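Local atomic coordinates of D-3-phosphoglycerate dehydrogenase-related protein (Vibrio cholerae, PDB entry 4S1V), a protein that probably catalyses the NAD-dependent oxidation of D-3-phosphoglycerate, as a member of the D-isomer-specific 2-hydroxyacid dehydrogenase family. Residues Gly16-Gln21 with Ser296-Phe301; Glu43-Phe48 with Ala66-Leu71; Gly218-Gln223 with Glu241-Gly246. All coordinates share one frame; numbering follows the deposited sequence.

Interaction 1: residues Gly16-Gln21 with Ser296-Phe301; sequences GLNAFQ and SYEIYF
Ala19 and Glu298 mark the closest backbone approach, their CA atoms 5.9 Å apart, where a loop between strands 3-6 and 27-30 meets the side of helix 294-312. The carboxylate of Glu298 spans the distance between them. Its two oxygens are shared between consecutive backbone donors: Asn18 N gives its hydrogen to Glu298 OE2 at 2.7 Å, and Ala19 N gives its own to Glu298 OE1 at 2.9 Å. Each oxygen uses its syn lone pair, on the side of the other oxygen, and the angles at hydrogen are 155° and 149°. A bend at chi2 (-72°) turns CD away from an extended course, and from there the carboxylate reaches the loop. Asn18 crosses the Glu298 side chain at about a right angle, its CB 3.4 Å from Glu298 OE2.

The apolar half lies beside this fork. Leu17 CD1 comes obliquely to the Phe301 ring, 3.6 Å from Phe301 CD2, and also approaches CB of Tyr297 at 4.0 Å. Ala19 CB lies 4.1 Å from Phe301 CB. Within the helix, Phe301 CE2 lies above one face of the Tyr297 ring, displaced toward its rim. Leu141 of a second subunit packs on both Leu17 and Tyr297, so the contact borders an intersubunit surface.

The contact ties the late helix 294-312 back to the N-terminal, flavodoxin-like five-stranded domain characteristic of this dehydrogenase family. Glu298 OE2 also forms a salt bridge with Lys294. Two N-H donors and one cation around a single carboxylate would be expected to favour its ionised form and to fix its rotation.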
ATOM      1  N   GLY C  16     -20.324   4.590 -32.745  1.00 28.97           N
ATOM      2  CA  GLY C  16     -19.735   3.397 -33.344  1.00 28.42           C
ATOM      3  C   GLY C  16     -20.598   2.149 -33.390  1.00 28.47           C
ATOM      4  O   GLY C  16     -20.168   1.117 -33.912  1.00 28.28           O
ATOM      5  N   LEU C  17     -21.809   2.223 -32.841  1.00 28.71           N
ATOM      6  CA  LEU C  17     -22.708   1.061 -32.818  1.00 28.96           C
ATOM      7  C   LEU C  17     -23.328   0.813 -34.194  1.00 30.06           C
ATOM      8  O   LEU C  17     -23.488   1.751 -34.977  1.00 29.84           O
ATOM      9  CB  LEU C  17     -23.822   1.262 -31.790  1.00 27.58           C
ATOM     10  CG  LEU C  17     -23.450   1.562 -30.335  1.00 26.38           C
ATOM     11  CD1 LEU C  17     -24.703   1.862 -29.534  1.00 26.22           C
ATOM     12  CD2 LEU C  17     -22.669   0.414 -29.709  1.00 26.57           C
ATOM     13  N   ASN C  18     -23.684  -0.446 -34.473  1.00 31.00           N
ATOM     14  CA  ASN C  18     -24.461  -0.799 -35.668  1.00 31.70           C
ATOM     15  C   ASN C  18     -25.749  -0.006 -35.735  1.00 32.06           C
ATOM     16  O   ASN C  18     -26.173   0.427 -36.808  1.00 32.76           O
ATOM     17  CB  ASN C  18     -24.818  -2.291 -35.689  1.00 32.12           C
ATOM     18  CG  ASN C  18     -23.608  -3.182 -35.848  1.00 32.38           C
ATOM     19  OD1 ASN C  18     -22.590  -2.777 -36.401  1.00 32.56           O
ATOM     20  ND2 ASN C  18     -23.715  -4.406 -35.353  1.00 33.23           N
ATOM     21  N   ALA C  19     -26.366   0.180 -34.573  1.00 31.82           N
ATOM     22  CA  ALA C  19     -27.636   0.882 -34.477  1.00 31.28           C
ATOM     23  C   ALA C  19     -27.563   2.349 -34.925  1.00 31.95           C
ATOM     24  O   ALA C  19     -28.575   2.920 -35.322  1.00 31.77           O
ATOM     25  CB  ALA C  19     -28.186   0.775 -33.066  1.00 29.74           C
ATOM     26  N   PHE C  20     -26.371   2.945 -34.871  1.00 32.21           N
ATOM     27  CA  PHE C  20     -26.194   4.351 -35.244  1.00 33.40           C
ATOM     28  C   PHE C  20     -26.522   4.628 -36.711  1.00 36.09           C
ATOM     29  O   PHE C  20     -26.970   5.724 -37.046  1.00 36.39           O
ATOM     30  CB  PHE C  20     -24.779   4.838 -34.918  1.00 32.49           C
ATOM     31  CG  PHE C  20     -24.666   6.335 -34.776  1.00 31.82           C
ATOM     32  CD1 PHE C  20     -25.066   6.973 -33.601  1.00 31.46           C
ATOM     33  CD2 PHE C  20     -24.145   7.108 -35.810  1.00 31.57           C
ATOM     34  CE1 PHE C  20     -24.956   8.350 -33.465  1.00 31.93           C
ATOM     35  CE2 PHE C  20     -24.031   8.487 -35.680  1.00 31.55           C
ATOM     36  CZ  PHE C  20     -24.432   9.108 -34.507  1.00 32.28           C
ATOM     37  N   GLN C  21     -26.316   3.636 -37.579  1.00 40.14           N
ATOM     38  CA  GLN C  21     -26.646   3.779 -39.005  1.00 44.10           C
ATOM     39  C   GLN C  21     -28.134   3.982 -39.257  1.00 42.95           C
ATOM     40  O   GLN C  21     -28.513   4.564 -40.274  1.00 43.43           O
ATOM     41  CB  GLN C  21     -26.114   2.603 -39.834  1.00 46.62           C
ATOM     42  CG  GLN C  21     -24.691   2.810 -40.345  1.00 51.91           C
ATOM     43  CD  GLN C  21     -24.533   4.080 -41.175  1.00 55.05           C
ATOM     44  OE1 GLN C  21     -25.272   4.312 -42.138  1.00 54.59           O
ATOM     45  NE2 GLN C  21     -23.561   4.911 -40.801  1.00 56.56           N
ATOM     46  N   SER C 296     -25.793  -5.149 -25.157  1.00 23.11           N
ATOM     47  CA  SER C 296     -26.775  -4.334 -24.431  1.00 22.62           C
ATOM     48  C   SER C 296     -27.025  -2.950 -25.079  1.00 21.59           C
ATOM     49  O   SER C 296     -28.177  -2.563 -25.302  1.00 20.70           O
ATOM     50  CB  SER C 296     -26.342  -4.183 -22.971  1.00 22.37           C
ATOM     51  OG  SER C 296     -27.308  -3.467 -22.228  1.00 23.73           O
ATOM     52  N   TYR C 297     -25.949  -2.228 -25.383  1.00 20.73           N
ATOM     53  CA  TYR C 297     -26.038  -0.942 -26.095  1.00 21.23           C
ATOM     54  C   TYR C 297     -26.638  -1.062 -27.500  1.00 21.44           C
ATOM     55  O   TYR C 297     -27.374  -0.169 -27.932  1.00 21.33           O
ATOM     56  CB  TYR C 297     -24.669  -0.259 -26.181  1.00 20.49           C
ATOM     57  CG  TYR C 297     -24.386   0.785 -25.103  1.00 20.95           C
ATOM     58  CD1 TYR C 297     -24.793   0.593 -23.774  1.00 21.20           C
ATOM     59  CD2 TYR C 297     -23.673   1.954 -25.411  1.00 20.65           C
ATOM     60  CE1 TYR C 297     -24.524   1.547 -22.792  1.00 21.53           C
ATOM     61  CE2 TYR C 297     -23.388   2.904 -24.438  1.00 21.00           C
ATOM     62  CZ  TYR C 297     -23.812   2.700 -23.128  1.00 21.29           C
ATOM     63  OH  TYR C 297     -23.535   3.646 -22.156  1.00 21.71           O
ATOM     64  N   GLU C 298     -26.332  -2.145 -28.217  1.00 21.27           N
ATOM     65  CA  GLU C 298     -26.931  -2.322 -29.544  1.00 21.94           C
ATOM     66  C   GLU C 298     -28.453  -2.453 -29.422  1.00 22.88           C
ATOM     67  O   GLU C 298     -29.195  -1.842 -30.203  1.00 23.57           O
ATOM     68  CB  GLU C 298     -26.331  -3.503 -30.321  1.00 22.08           C
ATOM     69  CG  GLU C 298     -24.902  -3.314 -30.821  1.00 22.69           C
ATOM     70  CD  GLU C 298     -24.744  -2.333 -31.981  1.00 22.82           C
ATOM     71  OE1 GLU C 298     -25.725  -1.693 -32.414  1.00 22.10           O
ATOM     72  OE2 GLU C 298     -23.603  -2.202 -32.469  1.00 23.55           O
ATOM     73  N   ILE C 299     -28.903  -3.220 -28.424  1.00 22.71           N
ATOM     74  CA  ILE C 299     -30.330  -3.411 -28.153  1.00 22.80           C
ATOM     75  C   ILE C 299     -30.991  -2.083 -27.767  1.00 23.20           C
ATOM     76  O   ILE C 299     -32.005  -1.692 -28.353  1.00 22.98           O
ATOM     77  CB  ILE C 299     -30.548  -4.492 -27.064  1.00 22.91           C
ATOM     78  CG1 ILE C 299     -30.211  -5.886 -27.620  1.00 22.38           C
ATOM     79  CG2 ILE C 299     -31.967  -4.452 -26.512  1.00 22.50           C
ATOM     80  CD1 ILE C 299     -29.702  -6.858 -26.575  1.00 21.97           C
ATOM     81  N   TYR C 300     -30.406  -1.390 -26.790  1.00 23.11           N
ATOM     82  CA  TYR C 300     -30.943  -0.112 -26.318  1.00 23.98           C
ATOM     83  C   TYR C 300     -31.158   0.887 -27.441  1.00 23.89           C
ATOM     84  O   TYR C 300     -32.225   1.487 -27.566  1.00 23.52           O
ATOM     85  CB  TYR C 300     -30.017   0.530 -25.283  1.00 23.42           C
ATOM     86  CG  TYR C 300     -30.154  -0.024 -23.896  1.00 24.26           C
ATOM     87  CD1 TYR C 300     -31.409  -0.291 -23.341  1.00 24.90           C
ATOM     88  CD2 TYR C 300     -29.032  -0.256 -23.121  1.00 25.30           C
ATOM     89  CE1 TYR C 300     -31.528  -0.796 -22.056  1.00 25.68           C
ATOM     90  CE2 TYR C 300     -29.141  -0.755 -21.834  1.00 26.26           C
ATOM     91  CZ  TYR C 300     -30.383  -1.026 -21.308  1.00 25.45           C
ATOM     92  OH  TYR C 300     -30.462  -1.515 -20.029  1.00 26.26           O
ATOM     93  N   PHE C 301     -30.124   1.061 -28.248  1.00 23.41           N
ATOM     94  CA  PHE C 301     -30.141   2.101 -29.243  1.00 24.27           C
ATOM     95  C   PHE C 301     -30.880   1.694 -30.519  1.00 24.47           C
ATOM     96  O   PHE C 301     -31.495   2.543 -31.150  1.00 25.43           O
ATOM     97  CB  PHE C 301     -28.727   2.650 -29.462  1.00 23.73           C
ATOM     98  CG  PHE C 301     -28.188   3.373 -28.250  1.00 23.80           C
ATOM     99  CD1 PHE C 301     -28.547   4.698 -27.994  1.00 23.64           C
ATOM    100  CD2 PHE C 301     -27.376   2.717 -27.334  1.00 23.95           C
ATOM    101  CE1 PHE C 301     -28.074   5.362 -26.871  1.00 23.09           C
ATOM    102  CE2 PHE C 301     -26.897   3.376 -26.204  1.00 23.73           C
ATOM    103  CZ  PHE C 301     -27.252   4.700 -25.971  1.00 23.64           C
TER

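Interaction 2: residues Glu43-Phe48 with Ala66-Leu71; sequences ERLKPF and AHLPNL
Lys46 O is gripped by two donors, the side-chain amide of Asn70 and a water. Asn70 ND2 reaches it at 3.1 Å, with an angle at hydrogen of 151°, from a position 41° out of the carbonyl plane. The water donates to Lys46 O at 2.7 Å and accepts from Asn70 N at 2.8 Å, so a direct bond and a bridged one run from the same asparagine to the same carbonyl. The Lys46 chain, bent at chi2 and chi4, brings NZ to within 2.8 Å of His67 O, to which it donates a hydrogen bond.

Both segments lead into neighbouring parallel strands, 50-53 and 73-76, of the five-stranded flavodoxin-like sheet, and each makes a type I turn on the way: Leu45 to Phe48 and Leu68 to Leu71. The contact therefore joins the returning ends of two successive beta-alpha-beta crossovers.

Beneath the polar atoms, Leu68 CD2 presses on the backbone, 3.5 Å from Leu45 C, and meets Leu45 CB at 3.8 Å; the two leucine side chains lie at a slant to one another. Leu45 and Leu71 both continue inward onto Leu51 of strand 50-53, while Phe48 turns to Lys3 in a cation-pi contact.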
ATOM      1  N   GLU C  43     -29.427  25.673 -22.422  1.00 42.33           N
ATOM      2  CA  GLU C  43     -28.691  26.398 -23.458  1.00 44.78           C
ATOM      3  C   GLU C  43     -28.127  25.459 -24.521  1.00 44.30           C
ATOM      4  O   GLU C  43     -28.057  25.817 -25.695  1.00 47.53           O
ATOM      5  CB  GLU C  43     -27.585  27.275 -22.854  1.00 48.75           C
ATOM      6  CG  GLU C  43     -28.093  28.435 -21.997  1.00 51.42           C
ATOM      7  CD  GLU C  43     -29.224  29.217 -22.652  1.00 53.11           C
ATOM      8  OE1 GLU C  43     -29.029  29.735 -23.774  1.00 55.70           O
ATOM      9  OE2 GLU C  43     -30.313  29.314 -22.045  1.00 52.66           O
ATOM     10  N   ARG C  44     -27.743  24.257 -24.102  1.00 42.88           N
ATOM     11  CA  ARG C  44     -27.186  23.253 -25.007  1.00 42.63           C
ATOM     12  C   ARG C  44     -28.260  22.593 -25.888  1.00 40.94           C
ATOM     13  O   ARG C  44     -28.035  22.354 -27.079  1.00 39.92           O
ATOM     14  CB  ARG C  44     -26.403  22.212 -24.198  1.00 43.72           C
ATOM     15  CG  ARG C  44     -26.062  20.920 -24.919  1.00 45.85           C
ATOM     16  CD  ARG C  44     -25.338  19.945 -23.998  1.00 47.05           C
ATOM     17  NE  ARG C  44     -23.992  20.402 -23.653  1.00 48.13           N
ATOM     18  CZ  ARG C  44     -23.132  19.724 -22.896  1.00 50.94           C
ATOM     19  NH1 ARG C  44     -23.464  18.539 -22.391  1.00 50.81           N
ATOM     20  NH2 ARG C  44     -21.931  20.231 -22.646  1.00 50.74           N
ATOM     21  N   LEU C  45     -29.431  22.333 -25.308  1.00 39.40           N
ATOM     22  CA  LEU C  45     -30.473  21.545 -25.975  1.00 39.06           C
ATOM     23  C   LEU C  45     -31.536  22.346 -26.739  1.00 39.12           C
ATOM     24  O   LEU C  45     -32.418  21.752 -27.371  1.00 37.06           O
ATOM     25  CB  LEU C  45     -31.149  20.592 -24.971  1.00 38.31           C
ATOM     26  CG  LEU C  45     -30.255  19.596 -24.216  1.00 37.80           C
ATOM     27  CD1 LEU C  45     -31.053  18.813 -23.179  1.00 36.86           C
ATOM     28  CD2 LEU C  45     -29.528  18.659 -25.167  1.00 37.48           C
ATOM     29  N   LYS C  46     -31.455  23.678 -26.689  1.00 39.68           N
ATOM     30  CA  LYS C  46     -32.459  24.530 -27.345  1.00 39.77           C
ATOM     31  C   LYS C  46     -32.831  24.119 -28.782  1.00 38.83           C
ATOM     32  O   LYS C  46     -34.017  23.941 -29.065  1.00 38.53           O
ATOM     33  CB  LYS C  46     -32.098  26.021 -27.276  1.00 40.74           C
ATOM     34  CG  LYS C  46     -32.603  26.697 -26.016  1.00 42.78           C
ATOM     35  CD  LYS C  46     -33.149  28.084 -26.293  1.00 42.86           C
ATOM     36  CE  LYS C  46     -33.535  28.792 -24.997  1.00 43.58           C
ATOM     37  NZ  LYS C  46     -34.702  28.184 -24.289  1.00 40.18           N
ATOM     38  N   PRO C  47     -31.831  23.942 -29.678  1.00 37.68           N
ATOM     39  CA  PRO C  47     -32.169  23.680 -31.087  1.00 37.81           C
ATOM     40  C   PRO C  47     -32.670  22.256 -31.385  1.00 38.13           C
ATOM     41  O   PRO C  47     -32.989  21.948 -32.537  1.00 38.22           O
ATOM     42  CB  PRO C  47     -30.841  23.919 -31.808  1.00 37.66           C
ATOM     43  CG  PRO C  47     -29.811  23.541 -30.804  1.00 38.12           C
ATOM     44  CD  PRO C  47     -30.368  23.983 -29.475  1.00 37.80           C
ATOM     45  N   PHE C  48     -32.741  21.398 -30.369  1.00 37.02           N
ATOM     46  CA  PHE C  48     -33.068  19.991 -30.606  1.00 35.24           C
ATOM     47  C   PHE C  48     -34.556  19.678 -30.549  1.00 34.15           C
ATOM     48  O   PHE C  48     -35.292  20.221 -29.727  1.00 33.94           O
ATOM     49  CB  PHE C  48     -32.269  19.082 -29.674  1.00 34.31           C
ATOM     50  CG  PHE C  48     -30.802  19.052 -29.985  1.00 33.66           C
ATOM     51  CD1 PHE C  48     -30.329  18.362 -31.094  1.00 33.65           C
ATOM     52  CD2 PHE C  48     -29.892  19.728 -29.179  1.00 33.85           C
ATOM     53  CE1 PHE C  48     -28.973  18.338 -31.384  1.00 34.60           C
ATOM     54  CE2 PHE C  48     -28.537  19.708 -29.463  1.00 33.30           C
ATOM     55  CZ  PHE C  48     -28.077  19.014 -30.565  1.00 33.40           C
ATOM     56  N   ALA C  66     -39.930  23.251 -19.470  1.00 34.84           N
ATOM     57  CA  ALA C  66     -40.418  24.626 -19.574  1.00 34.70           C
ATOM     58  C   ALA C  66     -39.576  25.467 -20.530  1.00 35.06           C
ATOM     59  O   ALA C  66     -40.087  26.408 -21.138  1.00 35.75           O
ATOM     60  CB  ALA C  66     -40.484  25.284 -18.199  1.00 33.35           C
ATOM     61  N   HIS C  67     -38.300  25.113 -20.680  1.00 34.41           N
ATOM     62  CA  HIS C  67     -37.362  25.941 -21.437  1.00 35.28           C
ATOM     63  C   HIS C  67     -36.822  25.327 -22.695  1.00 36.21           C
ATOM     64  O   HIS C  67     -35.800  25.779 -23.231  1.00 37.06           O
ATOM     65  CB  HIS C  67     -36.238  26.397 -20.525  1.00 34.75           C
ATOM     66  CG  HIS C  67     -36.714  27.240 -19.382  1.00 35.23           C
ATOM     67  ND1 HIS C  67     -37.098  28.520 -19.543  1.00 35.08           N
ATOM     68  CD2 HIS C  67     -36.900  26.938 -18.034  1.00 35.00           C
ATOM     69  CE1 HIS C  67     -37.496  29.018 -18.362  1.00 35.99           C
ATOM     70  NE2 HIS C  67     -37.372  28.049 -17.437  1.00 36.23           N
ATOM     71  N   LEU C  68     -37.501  24.293 -23.180  1.00 35.44           N
ATOM     72  CA  LEU C  68     -37.123  23.639 -24.428  1.00 35.79           C
ATOM     73  C   LEU C  68     -38.342  23.495 -25.355  1.00 35.61           C
ATOM     74  O   LEU C  68     -38.879  22.390 -25.515  1.00 35.00           O
ATOM     75  CB  LEU C  68     -36.457  22.283 -24.154  1.00 34.46           C
ATOM     76  CG  LEU C  68     -35.093  22.280 -23.445  1.00 34.76           C
ATOM     77  CD1 LEU C  68     -34.673  20.865 -23.081  1.00 34.21           C
ATOM     78  CD2 LEU C  68     -34.017  22.954 -24.287  1.00 34.60           C
ATOM     79  N   PRO C  69     -38.773  24.618 -25.977  1.00 36.65           N
ATOM     80  CA  PRO C  69     -40.000  24.657 -26.790  1.00 36.32           C
ATOM     81  C   PRO C  69     -39.926  23.924 -28.137  1.00 35.87           C
ATOM     82  O   PRO C  69     -40.969  23.583 -28.703  1.00 36.87           O
ATOM     83  CB  PRO C  69     -40.219  26.158 -27.013  1.00 36.04           C
ATOM     84  CG  PRO C  69     -38.853  26.740 -26.956  1.00 35.52           C
ATOM     85  CD  PRO C  69     -38.135  25.949 -25.904  1.00 36.52           C
ATOM     86  N   ASN C  70     -38.723  23.694 -28.655  1.00 34.74           N
ATOM     87  CA  ASN C  70     -38.580  22.937 -29.904  1.00 35.38           C
ATOM     88  C   ASN C  70     -38.605  21.414 -29.708  1.00 34.52           C
ATOM     89  O   ASN C  70     -38.697  20.665 -30.678  1.00 34.43           O
ATOM     90  CB  ASN C  70     -37.314  23.349 -30.664  1.00 35.11           C
ATOM     91  CG  ASN C  70     -37.257  24.838 -30.943  1.00 37.30           C
ATOM     92  OD1 ASN C  70     -38.266  25.468 -31.261  1.00 37.28           O
ATOM     93  ND2 ASN C  70     -36.062  25.408 -30.832  1.00 37.21           N
ATOM     94  N   LEU C  71     -38.523  20.964 -28.458  1.00 33.65           N
ATOM     95  CA  LEU C  71     -38.537  19.530 -28.152  1.00 33.40           C
ATOM     96  C   LEU C  71     -39.901  18.897 -28.427  1.00 33.04           C
ATOM     97  O   LEU C  71     -40.913  19.324 -27.877  1.00 33.92           O
ATOM     98  CB  LEU C  71     -38.126  19.285 -26.693  1.00 31.92           C
ATOM     99  CG  LEU C  71     -37.910  17.833 -26.243  1.00 31.82           C
ATOM    100  CD1 LEU C  71     -36.838  17.134 -27.071  1.00 30.85           C
ATOM    101  CD2 LEU C  71     -37.580  17.764 -24.758  1.00 31.22           C
TER
HETATM  102  O   HOH W   1     -36.159  23.648 -27.488  1.00 36.71           O

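Interaction 3: residues Gly218-Gln223 with Glu241-Gly246; sequences GIVTKQ and ELVESG
Val220 and Val243 form the tight part of this contact, a single beta bridge with their CA atoms 4.5 Å apart. Val220 uses both its backbone groups: its N donates to Leu242 O at 2.9 Å with an angle at hydrogen of 167°, and its O accepts from Glu244 N at 2.7 Å and 174°. One residue bonded to those before and after its partner is the pattern of a parallel bridge. Gly218 N adds a bond to Glu241 O, 2.9 Å long and in the carbonyl plane; the positive phi of Gly218 (68°) is a conformation that favours glycine. The two valines lie side by side and point the same way, Val220 CB 3.9 Å from Val243 CG2, and both rest on Leu208 of strand 205-208. Trp153 touches Val220 as well, so this side faces the core of the Rossmann-type NAD-binding domain.

The other side is polar and partly open to solvent: one firm bond holds it, and it loosens toward the exposed Gln223. The extended Glu244 side chain, with CG anti to the backbone N, runs to the start of helix 222-226. Lys222 N donates to Glu244 OE1 at 2.9 Å, arriving from above the carboxylate plane. Gln223 only comes near: its OE1 stays 3.9 Å from Glu244 OE1. Lys222 NZ turns elsewhere, bonding Ser250 and forming a salt bridge with Asp27 of a third subunit.

Thr221 occupies the N-cap of this helix. Its OG1 caps a backbone N just past Gln223, and its own N bonds the Asp224 carboxylate, consistent with a capping box. Glu244 thus satisfies a first-turn N-H from the neighbouring loop, and the helix start would be expected to stabilise the negative charge of that carboxylate.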
ATOM      1  N   GLY C 218     -35.409   2.774   1.002  1.00 28.49           N
ATOM      2  CA  GLY C 218     -34.910   2.521   2.350  1.00 26.06           C
ATOM      3  C   GLY C 218     -35.338   1.189   2.947  1.00 25.66           C
ATOM      4  O   GLY C 218     -35.393   1.044   4.173  1.00 23.94           O
ATOM      5  N   ILE C 219     -35.637   0.214   2.088  1.00 25.00           N
ATOM      6  CA  ILE C 219     -36.083  -1.099   2.562  1.00 25.27           C
ATOM      7  C   ILE C 219     -34.982  -1.894   3.293  1.00 25.26           C
ATOM      8  O   ILE C 219     -35.272  -2.671   4.199  1.00 25.97           O
ATOM      9  CB  ILE C 219     -36.766  -1.932   1.447  1.00 24.94           C
ATOM     10  CG1 ILE C 219     -37.622  -3.045   2.071  1.00 24.92           C
ATOM     11  CG2 ILE C 219     -35.742  -2.462   0.447  1.00 25.02           C
ATOM     12  CD1 ILE C 219     -38.709  -3.583   1.173  1.00 24.37           C
ATOM     13  N   VAL C 220     -33.726  -1.696   2.902  1.00 24.75           N
ATOM     14  CA  VAL C 220     -32.606  -2.193   3.700  1.00 25.00           C
ATOM     15  C   VAL C 220     -32.240  -1.117   4.731  1.00 25.26           C
ATOM     16  O   VAL C 220     -31.895   0.006   4.371  1.00 24.84           O
ATOM     17  CB  VAL C 220     -31.373  -2.575   2.840  1.00 24.87           C
ATOM     18  CG1 VAL C 220     -30.318  -3.248   3.707  1.00 24.20           C
ATOM     19  CG2 VAL C 220     -31.771  -3.486   1.680  1.00 24.33           C
ATOM     20  N   THR C 221     -32.346  -1.463   6.012  1.00 26.42           N
ATOM     21  CA  THR C 221     -32.007  -0.540   7.098  1.00 25.97           C
ATOM     22  C   THR C 221     -30.584  -0.796   7.573  1.00 27.17           C
ATOM     23  O   THR C 221     -30.020  -1.862   7.286  1.00 26.39           O
ATOM     24  CB  THR C 221     -32.932  -0.727   8.318  1.00 25.58           C
ATOM     25  OG1 THR C 221     -32.665  -2.003   8.925  1.00 24.03           O
ATOM     26  CG2 THR C 221     -34.412  -0.620   7.914  1.00 24.67           C
ATOM     27  N   LYS C 222     -30.018   0.169   8.307  1.00 26.29           N
ATOM     28  CA  LYS C 222     -28.709  -0.006   8.937  1.00 26.93           C
ATOM     29  C   LYS C 222     -28.710  -1.236   9.847  1.00 27.29           C
ATOM     30  O   LYS C 222     -27.727  -1.977   9.904  1.00 27.42           O
ATOM     31  CB  LYS C 222     -28.304   1.243   9.736  1.00 26.40           C
ATOM     32  CG  LYS C 222     -26.894   1.177  10.301  1.00 26.09           C
ATOM     33  CD  LYS C 222     -26.535   2.439  11.068  1.00 25.96           C
ATOM     34  CE  LYS C 222     -25.029   2.569  11.218  1.00 24.67           C
ATOM     35  NZ  LYS C 222     -24.662   3.907  11.758  1.00 24.79           N
ATOM     36  N   GLN C 223     -29.823  -1.447  10.542  1.00 28.77           N
ATOM     37  CA  GLN C 223     -29.999  -2.606  11.418  1.00 29.83           C
ATOM     38  C   GLN C 223     -29.923  -3.929  10.640  1.00 27.77           C
ATOM     39  O   GLN C 223     -29.337  -4.895  11.113  1.00 27.90           O
ATOM     40  CB  GLN C 223     -31.303  -2.484  12.227  1.00 32.63           C
ATOM     41  CG  GLN C 223     -31.305  -1.344  13.255  1.00 36.00           C
ATOM     42  CD  GLN C 223     -31.777   0.017  12.709  1.00 39.99           C
ATOM     43  OE1 GLN C 223     -31.560   0.369  11.536  1.00 40.04           O
ATOM     44  NE2 GLN C 223     -32.417   0.799  13.579  1.00 39.78           N
ATOM     45  N   GLU C 241     -30.536   3.859  -3.216  1.00 25.74           N
ATOM     46  CA  GLU C 241     -31.651   4.349  -2.393  1.00 26.71           C
ATOM     47  C   GLU C 241     -32.554   3.242  -1.793  1.00 26.65           C
ATOM     48  O   GLU C 241     -33.426   3.523  -0.956  1.00 26.85           O
ATOM     49  CB  GLU C 241     -32.482   5.356  -3.193  1.00 28.59           C
ATOM     50  CG  GLU C 241     -31.716   6.601  -3.638  1.00 30.21           C
ATOM     51  CD  GLU C 241     -31.082   6.490  -5.028  1.00 32.05           C
ATOM     52  OE1 GLU C 241     -30.840   5.362  -5.520  1.00 31.27           O
ATOM     53  OE2 GLU C 241     -30.818   7.553  -5.640  1.00 33.37           O
ATOM     54  N   LEU C 242     -32.340   1.995  -2.216  1.00 25.42           N
ATOM     55  CA  LEU C 242     -32.953   0.827  -1.560  1.00 24.78           C
ATOM     56  C   LEU C 242     -32.444   0.668  -0.135  1.00 24.94           C
ATOM     57  O   LEU C 242     -33.103   0.057   0.709  1.00 24.87           O
ATOM     58  CB  LEU C 242     -32.633  -0.452  -2.333  1.00 23.81           C
ATOM     59  CG  LEU C 242     -33.243  -0.628  -3.723  1.00 23.86           C
ATOM     60  CD1 LEU C 242     -32.612  -1.813  -4.440  1.00 23.03           C
ATOM     61  CD2 LEU C 242     -34.753  -0.805  -3.642  1.00 23.14           C
ATOM     62  N   VAL C 243     -31.259   1.217   0.112  1.00 24.76           N
ATOM     63  CA  VAL C 243     -30.569   1.090   1.384  1.00 25.02           C
ATOM     64  C   VAL C 243     -30.606   2.436   2.098  1.00 25.48           C
ATOM     65  O   VAL C 243     -30.315   3.474   1.504  1.00 25.33           O
ATOM     66  CB  VAL C 243     -29.105   0.630   1.183  1.00 24.32           C
ATOM     67  CG1 VAL C 243     -28.398   0.424   2.520  1.00 24.38           C
ATOM     68  CG2 VAL C 243     -29.060  -0.646   0.353  1.00 24.22           C
ATOM     69  N   GLU C 244     -30.995   2.402   3.367  1.00 26.60           N
ATOM     70  CA  GLU C 244     -31.045   3.583   4.223  1.00 28.32           C
ATOM     71  C   GLU C 244     -29.836   4.493   4.009  1.00 27.80           C
ATOM     72  O   GLU C 244     -28.696   4.035   4.040  1.00 26.87           O
ATOM     73  CB  GLU C 244     -31.133   3.132   5.682  1.00 29.10           C
ATOM     74  CG  GLU C 244     -31.046   4.246   6.705  1.00 31.61           C
ATOM     75  CD  GLU C 244     -30.888   3.717   8.120  1.00 33.04           C
ATOM     76  OE1 GLU C 244     -31.505   2.684   8.456  1.00 32.41           O
ATOM     77  OE2 GLU C 244     -30.134   4.339   8.895  1.00 36.25           O
ATOM     78  N   SER C 245     -30.102   5.783   3.809  1.00 28.01           N
ATOM     79  CA  SER C 245     -29.076   6.759   3.442  1.00 28.14           C
ATOM     80  C   SER C 245     -27.873   6.767   4.381  1.00 26.94           C
ATOM     81  O   SER C 245     -28.024   6.947   5.590  1.00 27.73           O
ATOM     82  CB  SER C 245     -29.681   8.164   3.362  1.00 29.28           C
ATOM     83  OG  SER C 245     -28.659   9.134   3.221  1.00 31.39           O
ATOM     84  N   GLY C 246     -26.690   6.556   3.809  1.00 25.43           N
ATOM     85  CA  GLY C 246     -25.432   6.568   4.554  1.00 23.85           C
ATOM     86  C   GLY C 246     -25.097   5.276   5.287  1.00 22.97           C
ATOM     87  O   GLY C 246     -23.964   5.086   5.740  1.00 22.23           O
TER

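Overall arrangement
Interactions 1 and 2 belong to the five-stranded flavodoxin-like domain, with centres about 25 Å apart and nearest atoms about 11 Å apart. Interaction 3 lies in the NAD-binding domain, about 35 Å from interaction 1 and about 37 Å from interaction 2 between centres; interactions 1 and 3 are on opposite sides of the chain's centre. Along the sequence, 16-21 with 296-301 spans both others, returning the chain to its first domain after the Rossmann sheet is complete. Interactions 1 and 3 also reach different subunits, the second and the third. The Gly154, Gly156 and Gly159 pattern, probably the dinucleotide-binding turn, follows strand 150-153, whose Trp153 touches interaction 3.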